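Local coordinates for arginase (RocF) (Helicobacter pylori, PDB 4G3H), which probably hydrolyses L-arginine to L-ornithine and urea, with two manganese ions bound in each subunit, at residues Ile228-Leu233 and Ala276-Glu281; Ile110-Leu115 and Lys177-Phe182; Val4-Glu9 and Pro84-Ser89; Val48-Phe53 and Ser88-Asn93; Cys73-Phe78 and Phe101-Lys106. One frame throughout, in Å; residues are numbered along the deposited sequence.

Contact 1 of 5, residues Ile228-Leu233 and Ala276-Glu281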
# COMPACT_ATOMS: atom_id res chain seq x y z
N ILE A 228 9.03 -9.77 9.68
CA ILE A 228 8.08 -8.68 9.82
C ILE A 228 7.21 -8.56 8.58
O ILE A 228 7.61 -8.95 7.48
CB ILE A 228 8.77 -7.33 10.09
CG1 ILE A 228 9.71 -6.99 8.95
CG2 ILE A 228 9.50 -7.37 11.43
CD1 ILE A 228 10.33 -5.63 9.09
N ILE A 229 6.02 -8.01 8.76
CA ILE A 229 5.06 -7.90 7.69
C ILE A 229 4.59 -6.47 7.43
O ILE A 229 4.44 -5.67 8.36
CB ILE A 229 3.85 -8.80 7.99
CG1 ILE A 229 4.34 -10.24 8.20
CG2 ILE A 229 2.83 -8.74 6.87
CD1 ILE A 229 3.25 -11.22 8.61
N TYR A 230 4.38 -6.17 6.15
CA TYR A 230 3.90 -4.87 5.70
C TYR A 230 2.56 -5.12 4.99
O TYR A 230 2.49 -5.93 4.06
CB TYR A 230 4.91 -4.26 4.72
CG TYR A 230 4.52 -2.91 4.15
CD1 TYR A 230 4.90 -1.72 4.80
CD2 TYR A 230 3.78 -2.81 2.97
CE1 TYR A 230 4.55 -0.47 4.27
CE2 TYR A 230 3.42 -1.56 2.44
CZ TYR A 230 3.81 -0.40 3.10
OH TYR A 230 3.44 0.82 2.57
N LEU A 231 1.50 -4.44 5.44
CA LEU A 231 0.20 -4.61 4.78
C LEU A 231 -0.15 -3.38 3.95
O LEU A 231 -0.15 -2.24 4.44
CB LEU A 231 -0.92 -4.86 5.80
CG LEU A 231 -2.24 -5.28 5.10
CD1 LEU A 231 -3.02 -6.25 5.98
CD2 LEU A 231 -3.08 -4.05 4.76
N SER A 232 -0.43 -3.61 2.67
CA SER A 232 -0.78 -2.52 1.77
C SER A 232 -2.18 -2.76 1.22
O SER A 232 -2.42 -3.74 0.52
CB SER A 232 0.23 -2.44 0.62
OG SER A 232 0.05 -1.25 -0.12
N LEU A 233 -3.10 -1.86 1.56
CA LEU A 233 -4.49 -1.99 1.13
C LEU A 233 -4.93 -0.93 0.13
O LEU A 233 -4.90 0.27 0.42
CB LEU A 233 -5.42 -1.93 2.36
CG LEU A 233 -6.92 -1.64 2.07
CD1 LEU A 233 -7.50 -2.73 1.18
CD2 LEU A 233 -7.70 -1.54 3.37
N ALA A 276 3.45 -2.29 9.85
CA ALA A 276 2.90 -1.11 9.19
C ALA A 276 1.70 -1.44 8.32
O ALA A 276 1.58 -2.55 7.79
CB ALA A 276 3.97 -0.41 8.34
N VAL A 277 0.80 -0.47 8.20
CA VAL A 277 -0.37 -0.62 7.36
C VAL A 277 -0.53 0.63 6.49
O VAL A 277 -0.48 1.77 6.98
CB VAL A 277 -1.66 -0.83 8.16
CG1 VAL A 277 -2.84 -0.92 7.21
CG2 VAL A 277 -1.57 -2.11 9.00
N GLU A 278 -0.71 0.39 5.20
CA GLU A 278 -0.89 1.44 4.22
C GLU A 278 -2.27 1.29 3.59
O GLU A 278 -2.63 0.20 3.13
CB GLU A 278 0.18 1.31 3.13
CG GLU A 278 0.11 2.34 2.01
CD GLU A 278 0.81 1.87 0.73
OE1 GLU A 278 1.64 0.94 0.81
OE2 GLU A 278 0.53 2.43 -0.34
N VAL A 279 -3.06 2.36 3.58
CA VAL A 279 -4.39 2.33 2.95
C VAL A 279 -4.31 3.41 1.90
O VAL A 279 -3.95 4.55 2.19
CB VAL A 279 -5.53 2.61 3.96
CG1 VAL A 279 -6.88 2.55 3.24
CG2 VAL A 279 -5.51 1.59 5.08
N THR A 280 -4.64 3.06 0.66
CA THR A 280 -4.48 4.00 -0.43
C THR A 280 -5.59 3.99 -1.48
O THR A 280 -6.48 3.15 -1.45
CB THR A 280 -3.13 3.70 -1.13
OG1 THR A 280 -2.78 4.77 -2.01
CG2 THR A 280 -3.25 2.40 -1.93
N GLU A 281 -5.50 4.93 -2.41
CA GLU A 281 -6.44 5.07 -3.51
C GLU A 281 -7.87 5.44 -3.12
O GLU A 281 -8.84 4.86 -3.62
CB GLU A 281 -6.45 3.79 -4.36
CG GLU A 281 -5.12 3.48 -5.07
CD GLU A 281 -4.71 4.55 -6.09
OE1 GLU A 281 -5.59 5.30 -6.56
OE2 GLU A 281 -3.51 4.64 -6.42
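Strands 228-234 and 274-280 are the two parallel strands of a beta-alpha-beta unit, linked through helix 256-269, in the central sheet of the arginase fold. Their short axes approach to 4.6 Å. The bonds from L231 N to A276 O and L233 N to E278 O are nearly straight; E278 N to L231 O bends a little, and T280 N to L233 O most.

The polar side chain to follow is E278, which shares one face with Y230 and S232. Its CG stands anti to the backbone N (chi1 179°) and the chain beyond stays extended, so OE1 reaches the side chains of Y230 and S232 on the neighbouring strand. CB sits 3.3 Å from Y230 OH, and CG passes the same hydroxyl at 3.7 Å. CD comes to 3.3 Å from S232 OG. At the tip, OE1 takes a weak bond from S232 OG, whose position is less certain, while OE2 turns away to S88 OG, at the end of segment 84-89. Both carboxylate oxygens of this buried acid thus have hydroxyl partners.

On the other face, L231 lies beside V277 and L233 beside V279, pointing the same way; helix 293-309 packs on L233, V277 and V279. T280 ends the pairing, the nearest atom of its side chain about 5 Å from a manganese ion. The shortest hydrogen bond is Y230 OH to E278 OE1, 2.5 Å, where the hydroxyl arrives from 37° above the carboxylate plane.

Contact 2 of 5, residues Ile110-Leu115 and Lys177-Phe182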
# COMPACT_ATOMS: atom_id res chain seq x y z
N ILE A 110 11.17 -9.71 5.00
CA ILE A 110 9.88 -9.03 4.98
C ILE A 110 8.80 -9.68 4.13
O ILE A 110 9.04 -10.07 2.99
CB ILE A 110 10.06 -7.57 4.50
CG1 ILE A 110 11.06 -6.85 5.41
CG2 ILE A 110 8.72 -6.84 4.50
CD1 ILE A 110 11.54 -5.52 4.87
N GLY A 111 7.61 -9.78 4.71
CA GLY A 111 6.48 -10.35 3.99
C GLY A 111 5.56 -9.20 3.62
O GLY A 111 5.52 -8.19 4.33
N ILE A 112 4.83 -9.35 2.52
CA ILE A 112 3.92 -8.30 2.06
C ILE A 112 2.49 -8.80 1.84
O ILE A 112 2.27 -9.77 1.12
CB ILE A 112 4.40 -7.69 0.73
CG1 ILE A 112 5.84 -7.18 0.87
CG2 ILE A 112 3.49 -6.54 0.32
CD1 ILE A 112 6.45 -6.74 -0.44
N LEU A 113 1.52 -8.15 2.48
CA LEU A 113 0.12 -8.50 2.30
C LEU A 113 -0.36 -7.37 1.41
O LEU A 113 -0.37 -6.21 1.83
CB LEU A 113 -0.63 -8.50 3.64
CG LEU A 113 -0.16 -9.56 4.64
CD1 LEU A 113 -0.83 -9.34 5.99
CD2 LEU A 113 -0.47 -10.95 4.10
N TYR A 114 -0.71 -7.71 0.17
CA TYR A 114 -1.13 -6.72 -0.81
C TYR A 114 -2.58 -6.92 -1.24
O TYR A 114 -2.88 -7.83 -2.02
CB TYR A 114 -0.21 -6.83 -2.04
CG TYR A 114 -0.02 -5.56 -2.84
CD1 TYR A 114 0.86 -4.57 -2.41
CD2 TYR A 114 -0.70 -5.36 -4.04
CE1 TYR A 114 1.08 -3.42 -3.16
CE2 TYR A 114 -0.49 -4.20 -4.80
CZ TYR A 114 0.40 -3.24 -4.35
OH TYR A 114 0.64 -2.11 -5.09
N LEU A 115 -3.48 -6.09 -0.73
CA LEU A 115 -4.90 -6.19 -1.06
C LEU A 115 -5.16 -5.19 -2.17
O LEU A 115 -5.07 -3.98 -1.96
CB LEU A 115 -5.76 -5.87 0.17
CG LEU A 115 -5.71 -6.94 1.26
CD1 LEU A 115 -4.31 -6.99 1.87
CD2 LEU A 115 -6.76 -6.62 2.34
N LYS A 177 7.91 -15.13 -3.15
CA LYS A 177 6.97 -16.06 -2.54
C LYS A 177 6.39 -15.53 -1.24
O LYS A 177 5.47 -16.12 -0.68
CB LYS A 177 7.68 -17.39 -2.28
CG LYS A 177 8.03 -18.16 -3.54
CD LYS A 177 9.11 -19.19 -3.26
CE LYS A 177 8.90 -20.44 -4.08
NZ LYS A 177 7.65 -21.13 -3.65
N CYS A 178 6.93 -14.42 -0.75
CA CYS A 178 6.45 -13.82 0.49
C CYS A 178 5.58 -12.57 0.22
O CYS A 178 5.28 -11.80 1.13
CB CYS A 178 7.63 -13.49 1.39
SG CYS A 178 8.50 -15.01 1.93
N LEU A 179 5.21 -12.40 -1.04
CA LEU A 179 4.34 -11.31 -1.46
C LEU A 179 3.03 -12.05 -1.66
O LEU A 179 2.97 -13.01 -2.43
CB LEU A 179 4.81 -10.71 -2.79
CG LEU A 179 3.78 -9.99 -3.67
CD1 LEU A 179 3.15 -8.80 -2.93
CD2 LEU A 179 4.45 -9.51 -4.95
N VAL A 180 1.98 -11.64 -0.94
CA VAL A 180 0.70 -12.31 -1.06
C VAL A 180 -0.38 -11.38 -1.59
O VAL A 180 -0.75 -10.39 -0.94
CB VAL A 180 0.25 -12.90 0.30
CG1 VAL A 180 -1.02 -13.73 0.13
CG2 VAL A 180 1.37 -13.75 0.90
N TYR A 181 -0.88 -11.70 -2.77
CA TYR A 181 -1.92 -10.90 -3.41
C TYR A 181 -3.32 -11.33 -2.99
O TYR A 181 -3.61 -12.52 -2.91
CB TYR A 181 -1.82 -11.03 -4.93
CG TYR A 181 -0.74 -10.21 -5.60
CD1 TYR A 181 -0.70 -8.82 -5.44
CD2 TYR A 181 0.17 -10.80 -6.47
CE1 TYR A 181 0.23 -8.04 -6.14
CE2 TYR A 181 1.09 -10.04 -7.18
CZ TYR A 181 1.12 -8.66 -7.01
OH TYR A 181 2.00 -7.90 -7.76
N PHE A 182 -4.18 -10.35 -2.74
CA PHE A 182 -5.56 -10.62 -2.35
C PHE A 182 -6.51 -9.84 -3.24
O PHE A 182 -6.43 -8.62 -3.31
CB PHE A 182 -5.80 -10.20 -0.89
CG PHE A 182 -5.00 -10.99 0.11
CD1 PHE A 182 -5.49 -12.19 0.63
CD2 PHE A 182 -3.75 -10.54 0.54
CE1 PHE A 182 -4.76 -12.93 1.56
CE2 PHE A 182 -3.01 -11.27 1.47
CZ PHE A 182 -3.52 -12.46 1.99
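The axes of strands 110-115 and 179-182 run parallel with a 19° twist, 4.8 Å apart at their closest, and four backbone bonds hold them: I112 N to C178 O, V180 N to I112 O, Y114 N to V180 O, and F182 N to Y114 O, the last more bent than the others.

Side chains alternate between the two faces of the sheet. On one, L179 CD1 touches I112 CG2 at 4.0 Å and Y114 CB at 4.0 Å, so a single methyl meets two residues of the other strand. Beyond it, the rings of Y114 and Y181 lie side by side and point the same way, but their planes stand 80° apart. Y114 CD2 lies in the plane of the Y181 ring, against its edge, 3.5 Å from Y181 CE1.

On the other face F182, with CG beside the backbone N (chi1 -65°), lies between two leucines of the facing strand. L113 CD2 meets the ring edge at CE2, 3.7 Å away, and L115 CD1 approaches F182 CD2 at 3.8 Å. Helix 212-223 covers this side.

Both tyrosine hydroxyls find polar partners in the loop after strand 110-115: Y181 OH bonds to A119 O, and Y114 OH to OD2 of the manganese ligand D120. Y114 is therefore a second-shell residue, and its hydroxyl probably helps to fix the orientation of that carboxylate.

Contact 3 of 5, residues Val4-Glu9 and Pro84-Ser89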
# COMPACT_ATOMS: atom_id res chain seq x y z
N VAL A 4 0.52 8.91 9.09
CA VAL A 4 1.30 9.55 8.03
C VAL A 4 0.37 9.88 6.87
O VAL A 4 -0.33 9.01 6.36
CB VAL A 4 2.44 8.63 7.53
CG1 VAL A 4 3.25 9.36 6.47
CG2 VAL A 4 3.34 8.21 8.69
N GLY A 5 0.37 11.14 6.46
CA GLY A 5 -0.46 11.56 5.35
C GLY A 5 0.39 12.07 4.21
O GLY A 5 1.13 13.05 4.37
N LEU A 6 0.32 11.41 3.06
CA LEU A 6 1.09 11.82 1.88
C LEU A 6 0.36 12.92 1.12
O LEU A 6 -0.87 12.91 1.01
CB LEU A 6 1.32 10.62 0.95
CG LEU A 6 2.41 9.57 1.25
CD1 LEU A 6 3.63 9.85 0.41
CD2 LEU A 6 2.75 9.55 2.73
N GLU A 7 1.13 13.86 0.59
CA GLU A 7 0.57 14.97 -0.18
C GLU A 7 1.60 15.38 -1.22
O GLU A 7 2.79 15.51 -0.92
CB GLU A 7 0.24 16.14 0.75
CG GLU A 7 -0.37 17.34 0.03
CD GLU A 7 -0.72 18.48 0.98
OE1 GLU A 7 -1.06 19.57 0.48
OE2 GLU A 7 -0.67 18.28 2.21
N ALA A 8 1.14 15.59 -2.45
CA ALA A 8 2.04 15.98 -3.53
C ALA A 8 2.66 17.35 -3.26
O ALA A 8 1.96 18.31 -2.94
CB ALA A 8 1.30 16.00 -4.87
N GLU A 9 3.98 17.44 -3.38
CA GLU A 9 4.64 18.72 -3.18
C GLU A 9 4.08 19.75 -4.16
O GLU A 9 3.94 20.92 -3.81
CB GLU A 9 6.16 18.59 -3.39
CG GLU A 9 6.89 19.92 -3.31
CD GLU A 9 8.39 19.78 -3.51
OE1 GLU A 9 8.81 19.23 -4.55
OE2 GLU A 9 9.15 20.24 -2.63
N PRO A 84 2.71 2.66 12.66
CA PRO A 84 2.35 3.66 11.66
C PRO A 84 1.19 3.31 10.73
O PRO A 84 1.15 2.22 10.14
CB PRO A 84 3.65 3.83 10.89
CG PRO A 84 4.11 2.39 10.78
CD PRO A 84 3.82 1.81 12.17
N LEU A 85 0.24 4.22 10.62
CA LEU A 85 -0.89 4.05 9.71
C LEU A 85 -0.56 5.04 8.59
O LEU A 85 -0.49 6.24 8.82
CB LEU A 85 -2.21 4.42 10.38
CG LEU A 85 -3.40 4.42 9.42
CD1 LEU A 85 -3.49 3.10 8.68
CD2 LEU A 85 -4.67 4.70 10.19
N ILE A 86 -0.36 4.52 7.39
CA ILE A 86 0.03 5.36 6.26
C ILE A 86 -1.00 5.55 5.15
O ILE A 86 -1.36 4.60 4.46
CB ILE A 86 1.32 4.80 5.62
CG1 ILE A 86 2.39 4.59 6.70
CG2 ILE A 86 1.83 5.75 4.55
CD1 ILE A 86 3.46 3.63 6.30
N LEU A 87 -1.43 6.70 5.00
CA LEU A 87 -2.18 7.15 3.91
C LEU A 87 -1.38 7.68 2.76
O LEU A 87 -1.14 8.70 2.69
CB LEU A 87 -3.39 7.97 4.31
CG LEU A 87 -4.07 7.78 5.61
CD1 LEU A 87 -4.78 8.68 6.10
CD2 LEU A 87 -4.81 6.76 5.55
N SER A 88 -1.10 6.80 1.89
CA SER A 88 -0.29 6.88 0.77
C SER A 88 -0.65 7.74 -0.43
O SER A 88 0.05 7.96 -1.13
CB SER A 88 0.34 5.59 0.42
OG SER A 88 -0.39 4.80 -0.21
N SER A 89 -1.93 8.03 -0.51
CA SER A 89 -2.69 8.69 -1.45
C SER A 89 -2.84 7.88 -2.71
O SER A 89 -3.69 7.53 -2.90
CB SER A 89 -2.13 10.04 -1.81
OG SER A 89 -2.86 10.80 -2.52
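The flat groups that meet here are peptide units, joined through N-H and C=O, while V4 and I86 put their side chains on one face of the central sheet and L87 on the other, where G5 beside it has none. V4 N donates to L85 O at 2.9 Å, L87 N to V4 O at 2.9 Å and L6 N to L87 O at 3.1 Å. Each donor arrives nearly along the axis of its carbonyl, which is regular parallel pairing, with strands 20° apart in direction.

V4 and I86 carry the apolar contact on their face: V4 CB rests against I86 CG1 at 4.1 Å. L6 points toward the other segment, beside S88. Its CB is 3.6 Å from both L87 O and S88 O, and CD2 reaches back to I86 CG2 at 4.3 Å, so this leucine lies over the turning backbone.

The two serines go to different partners. While S88 OG looks to E278, S89, whose positive phi of 71° marks the change of direction, places OG on D18 OD1 and T17 OG1. D18 OD2 also receives A8 N, tying the ends of both segments to helix 16-30.

Strand 44-50 flanks 2-8 and 274-280 flanks 84-87, with V77 and F78 of helix 59-78 packing on V4 and on P84 and I86.

Contact 4 of 5, residues Val48-Phe53 and Ser88-Asn93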
# COMPACT_ATOMS: atom_id res chain seq x y z
N VAL A 48 3.76 14.10 4.75
CA VAL A 48 4.95 13.75 3.99
C VAL A 48 4.70 14.09 2.53
O VAL A 48 3.71 13.65 1.94
CB VAL A 48 5.28 12.24 4.13
CG1 VAL A 48 6.46 11.87 3.22
CG2 VAL A 48 5.63 11.92 5.58
N LEU A 49 5.59 14.89 1.95
CA LEU A 49 5.46 15.30 0.56
C LEU A 49 6.06 14.28 -0.40
O LEU A 49 7.06 13.62 -0.08
CB LEU A 49 6.14 16.66 0.34
CG LEU A 49 5.64 17.81 1.23
CD1 LEU A 49 6.34 19.09 0.82
CD2 LEU A 49 4.12 17.96 1.10
N TYR A 50 5.45 14.14 -1.56
CA TYR A 50 5.94 13.20 -2.56
C TYR A 50 5.93 13.82 -3.94
O TYR A 50 5.31 14.86 -4.17
CB TYR A 50 5.08 11.92 -2.55
CG TYR A 50 3.67 12.07 -3.09
CD1 TYR A 50 3.41 11.92 -4.45
CD2 TYR A 50 2.60 12.35 -2.24
CE1 TYR A 50 2.11 12.05 -4.97
CE2 TYR A 50 1.29 12.49 -2.74
CZ TYR A 50 1.06 12.33 -4.10
OH TYR A 50 -0.22 12.42 -4.62
N LYS A 51 6.63 13.17 -4.86
CA LYS A 51 6.73 13.62 -6.24
C LYS A 51 6.22 12.49 -7.11
O LYS A 51 6.60 11.34 -6.92
CB LYS A 51 8.19 13.92 -6.58
CG LYS A 51 8.38 14.72 -7.85
CD LYS A 51 9.85 14.97 -8.11
CE LYS A 51 10.04 16.18 -8.99
NZ LYS A 51 9.53 17.40 -8.30
N GLU A 52 5.34 12.81 -8.05
CA GLU A 52 4.78 11.79 -8.93
C GLU A 52 5.83 11.29 -9.92
O GLU A 52 6.59 12.06 -10.48
CB GLU A 52 3.60 12.37 -9.71
CG GLU A 52 2.99 11.38 -10.69
CD GLU A 52 1.96 12.02 -11.60
OE1 GLU A 52 1.36 11.28 -12.41
OE2 GLU A 52 1.75 13.25 -11.51
N PHE A 53 5.86 9.98 -10.13
CA PHE A 53 6.80 9.38 -11.06
C PHE A 53 6.18 9.35 -12.46
O PHE A 53 5.17 8.67 -12.67
CB PHE A 53 7.18 7.97 -10.61
CG PHE A 53 8.23 7.31 -11.46
CD1 PHE A 53 9.27 8.06 -12.01
CD2 PHE A 53 8.20 5.94 -11.69
CE1 PHE A 53 10.27 7.45 -12.77
CE2 PHE A 53 9.19 5.32 -12.45
CZ PHE A 53 10.23 6.07 -12.99
N SER A 88 -1.10 6.80 1.89
CA SER A 88 -0.29 6.88 0.77
C SER A 88 -0.65 7.74 -0.43
O SER A 88 0.05 7.96 -1.13
CB SER A 88 0.34 5.59 0.42
OG SER A 88 -0.39 4.80 -0.21
N SER A 89 -1.93 8.03 -0.51
CA SER A 89 -2.69 8.69 -1.45
C SER A 89 -2.84 7.88 -2.71
O SER A 89 -3.69 7.53 -2.90
CB SER A 89 -2.13 10.04 -1.81
OG SER A 89 -2.86 10.80 -2.52
N GLU A 90 -1.81 7.61 -3.38
CA GLU A 90 -1.70 6.83 -4.52
C GLU A 90 -0.81 5.64 -4.41
O GLU A 90 0.11 5.76 -3.85
CB GLU A 90 -1.49 7.69 -5.76
CG GLU A 90 -0.34 8.46 -5.86
CD GLU A 90 -0.32 9.34 -7.10
OE1 GLU A 90 -1.04 10.28 -7.29
OE2 GLU A 90 0.51 9.14 -7.86
N HIS A 91 -1.23 4.48 -4.89
CA HIS A 91 -0.40 3.30 -4.72
C HIS A 91 1.03 3.40 -5.22
O HIS A 91 1.91 2.74 -4.68
CB HIS A 91 -1.07 2.07 -5.33
CG HIS A 91 -1.08 0.89 -4.40
ND1 HIS A 91 -0.26 0.82 -3.29
CD2 HIS A 91 -1.82 -0.24 -4.40
CE1 HIS A 91 -0.50 -0.31 -2.65
NE2 HIS A 91 -1.44 -0.97 -3.30
N ALA A 92 1.28 4.22 -6.23
CA ALA A 92 2.64 4.34 -6.75
C ALA A 92 3.61 4.77 -5.65
O ALA A 92 4.79 4.43 -5.71
CB ALA A 92 2.68 5.34 -7.91
N ASN A 93 3.12 5.50 -4.65
CA ASN A 93 3.97 5.96 -3.54
C ASN A 93 4.46 4.83 -2.66
O ASN A 93 5.37 5.01 -1.84
CB ASN A 93 3.24 6.99 -2.67
CG ASN A 93 2.94 8.28 -3.41
OD1 ASN A 93 3.72 8.71 -4.26
ND2 ASN A 93 1.82 8.92 -3.07
O HOH W 1 6.08 8.94 -5.15
O HOH W 2 0.93 9.17 -10.96
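Edge strand 44-50 of the parallel alpha/beta sheet, with the residues just after it, faces the loop that leads from strand 84-87 into helix 94-104.

The ring-amide contact comes first. Y50 holds its ring in the crowded position between backbone N and carbonyl carbon (chi1 71°), which turns it toward the loop. N93 meets one face of it, ND2 lying 3.4 Å above the ring plane over the centre, while N93 OD1 lies 3.2 Å from Y50 CD1. Ring and amide planes are inclined at 61°. The amide is fixed from behind: ND2 donates to S88 O at 2.8 Å, almost straight (175°) and in the amide plane, so this N-H is spent inside the loop.

Polar tips make no direct hydrogen bond across the contact. Y50 OH is 3.5 Å from E90 OE1, and its bond goes instead to D18 OD1. R15 bridges the two acids, with salt bridges to E90 OE1 and E52 OE2. Since E52 OE1 and E90 OE2 are 5.1 Å apart, the arginine probably offsets their mutual repulsion.

Two waters link the segments. One lies between K51 O and N93 OD1, 2.5 Å from the latter. A second donates both protons to carboxylates, 2.6 Å to E52 OE1 and 3.1 Å to E90 OE2.

Contact 5 of 5, residues Cys73-Phe78 and Phe101-Lys106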
# COMPACT_ATOMS: atom_id res chain seq x y z
N CYS A 73 12.44 10.78 5.02
CA CYS A 73 11.33 11.12 5.91
C CYS A 73 10.61 9.87 6.41
O CYS A 73 10.29 9.76 7.59
CB CYS A 73 10.31 12.03 5.19
SG CYS A 73 10.85 13.74 4.94
N MET A 74 10.35 8.93 5.50
CA MET A 74 9.67 7.71 5.90
C MET A 74 10.54 6.86 6.82
O MET A 74 10.02 6.16 7.69
CB MET A 74 9.24 6.90 4.67
CG MET A 74 8.11 7.53 3.85
SD MET A 74 6.67 8.06 4.85
CE MET A 74 6.17 6.49 5.60
N LYS A 75 11.86 6.91 6.64
CA LYS A 75 12.74 6.14 7.51
C LYS A 75 12.60 6.68 8.93
O LYS A 75 12.58 5.91 9.89
CB LYS A 75 14.20 6.24 7.07
CG LYS A 75 14.50 5.54 5.76
CD LYS A 75 16.01 5.41 5.53
CE LYS A 75 16.66 4.54 6.61
NZ LYS A 75 18.10 4.28 6.34
N GLU A 76 12.50 8.00 9.06
CA GLU A 76 12.33 8.62 10.37
C GLU A 76 11.08 8.06 11.04
O GLU A 76 11.07 7.80 12.24
CB GLU A 76 12.19 10.14 10.25
CG GLU A 76 13.45 10.85 9.81
CD GLU A 76 13.29 12.37 9.77
OE1 GLU A 76 14.28 13.06 9.46
OE2 GLU A 76 12.18 12.86 10.06
N VAL A 77 10.02 7.89 10.25
CA VAL A 77 8.77 7.35 10.79
C VAL A 77 8.95 5.89 11.20
O VAL A 77 8.60 5.51 12.32
CB VAL A 77 7.63 7.44 9.74
CG1 VAL A 77 6.40 6.67 10.24
CG2 VAL A 77 7.27 8.90 9.48
N PHE A 78 9.50 5.08 10.31
CA PHE A 78 9.66 3.66 10.60
C PHE A 78 10.68 3.34 11.70
O PHE A 78 10.71 2.23 12.22
CB PHE A 78 10.01 2.89 9.33
CG PHE A 78 8.89 2.86 8.32
CD1 PHE A 78 7.60 2.52 8.71
CD2 PHE A 78 9.14 3.14 6.97
CE1 PHE A 78 6.55 2.47 7.77
CE2 PHE A 78 8.10 3.08 6.03
CZ PHE A 78 6.81 2.75 6.43
N PHE A 101 11.06 1.36 4.45
CA PHE A 101 10.72 0.30 5.38
C PHE A 101 11.82 -0.79 5.36
O PHE A 101 12.27 -1.25 6.41
CB PHE A 101 9.38 -0.32 4.98
CG PHE A 101 8.83 -1.29 5.97
CD1 PHE A 101 8.28 -0.83 7.17
CD2 PHE A 101 8.82 -2.65 5.70
CE1 PHE A 101 7.72 -1.73 8.08
CE2 PHE A 101 8.26 -3.55 6.61
CZ PHE A 101 7.71 -3.09 7.80
N ARG A 102 12.22 -1.19 4.15
CA ARG A 102 13.26 -2.20 3.97
C ARG A 102 14.59 -1.66 4.51
O ARG A 102 15.35 -2.39 5.13
CB ARG A 102 13.44 -2.52 2.48
CG ARG A 102 12.21 -3.06 1.79
CD ARG A 102 12.43 -3.15 0.29
NE ARG A 102 13.42 -4.17 -0.07
CZ ARG A 102 13.84 -4.41 -1.31
NH1 ARG A 102 13.35 -3.70 -2.32
NH2 ARG A 102 14.73 -5.36 -1.54
N SER A 103 14.85 -0.38 4.26
CA SER A 103 16.08 0.25 4.71
C SER A 103 16.21 0.23 6.23
O SER A 103 17.28 -0.07 6.75
CB SER A 103 16.14 1.70 4.21
OG SER A 103 17.41 2.26 4.48
N VAL A 104 15.12 0.53 6.94
CA VAL A 104 15.14 0.52 8.40
C VAL A 104 15.29 -0.91 8.94
O VAL A 104 15.96 -1.13 9.95
CB VAL A 104 13.85 1.13 8.99
CG1 VAL A 104 13.82 0.95 10.50
CG2 VAL A 104 13.78 2.62 8.65
N HIS A 105 14.67 -1.87 8.27
CA HIS A 105 14.73 -3.28 8.69
C HIS A 105 15.62 -4.05 7.72
O HIS A 105 15.22 -5.10 7.22
CB HIS A 105 13.33 -3.89 8.68
CG HIS A 105 12.34 -3.15 9.53
ND1 HIS A 105 12.38 -3.17 10.91
CD2 HIS A 105 11.27 -2.39 9.20
CE1 HIS A 105 11.39 -2.45 11.39
NE2 HIS A 105 10.69 -1.97 10.38
N LYS A 106 16.81 -3.52 7.48
CA LYS A 106 17.76 -4.12 6.54
C LYS A 106 18.15 -5.58 6.72
O LYS A 106 18.45 -6.26 5.75
CB LYS A 106 19.02 -3.25 6.46
CG LYS A 106 19.56 -2.79 7.81
CD LYS A 106 20.68 -1.78 7.61
CE LYS A 106 21.14 -1.20 8.93
NZ LYS A 106 21.69 -2.24 9.84
O HOH W 3 9.21 0.00 11.25
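Helices 59-78 and 94-104, the two that bracket strand 84-87 in the chain, pack against each other through their C-terminal turns. At the centre is a T-shaped pair: F101 puts its edge to the face of F78, with centroids 5.0 Å apart and planes at 79°. F101 CD1 stands 3.6 Å above the F78 ring plane, over its centre, and F101 CB makes an off-centre CH-pi contact with the same ring. The imidazole of H105 in turn sets CD2 over a face of the F101 ring.

V104 CG2 wedges between K75 and F78, 3.7 Å from K75 O and 3.8 Å from F78 CB. K75 slides past V104 in the opposite direction, bends at chi3 (63°) and donates from NZ to S103 OG at 2.8 Å; that hydroxyl is also bonded to G166 O. Water 3 donates to F78 O and lies 2.6 Å from H105 NE2, linking the two helix ends.

Inward, M74 packs on I86 of strand 84-87 as well as on I97 and A100 of helix 94-104, and F101 meets the ring of Y230 on strand 228-234.

How the contacts relate
Contacts 1, 2 and 3 are successive samples across one parallel sheet, ordered 44-50, 2-8, 84-87, 274-280, 228-234, 110-115, 179-182, 202-203. Contact 1 holds the middle, its centre 10 Å from contact 2 and 12 Å from contact 3; contacts 2 and 3 lie 21 Å apart on opposite sides of the chain centre. Contact 4 adjoins contact 3, sharing S88 and S89, and contact 5 sets two helices against the sheet, touching all the others. Along the chain contacts 3, 4 and 5 interleave, followed by 2, then 1. D116 directly follows strand 110-115 and D234 ends strand 228-234, so these neighbouring strands bring sequence-distant ligands together at the manganese site.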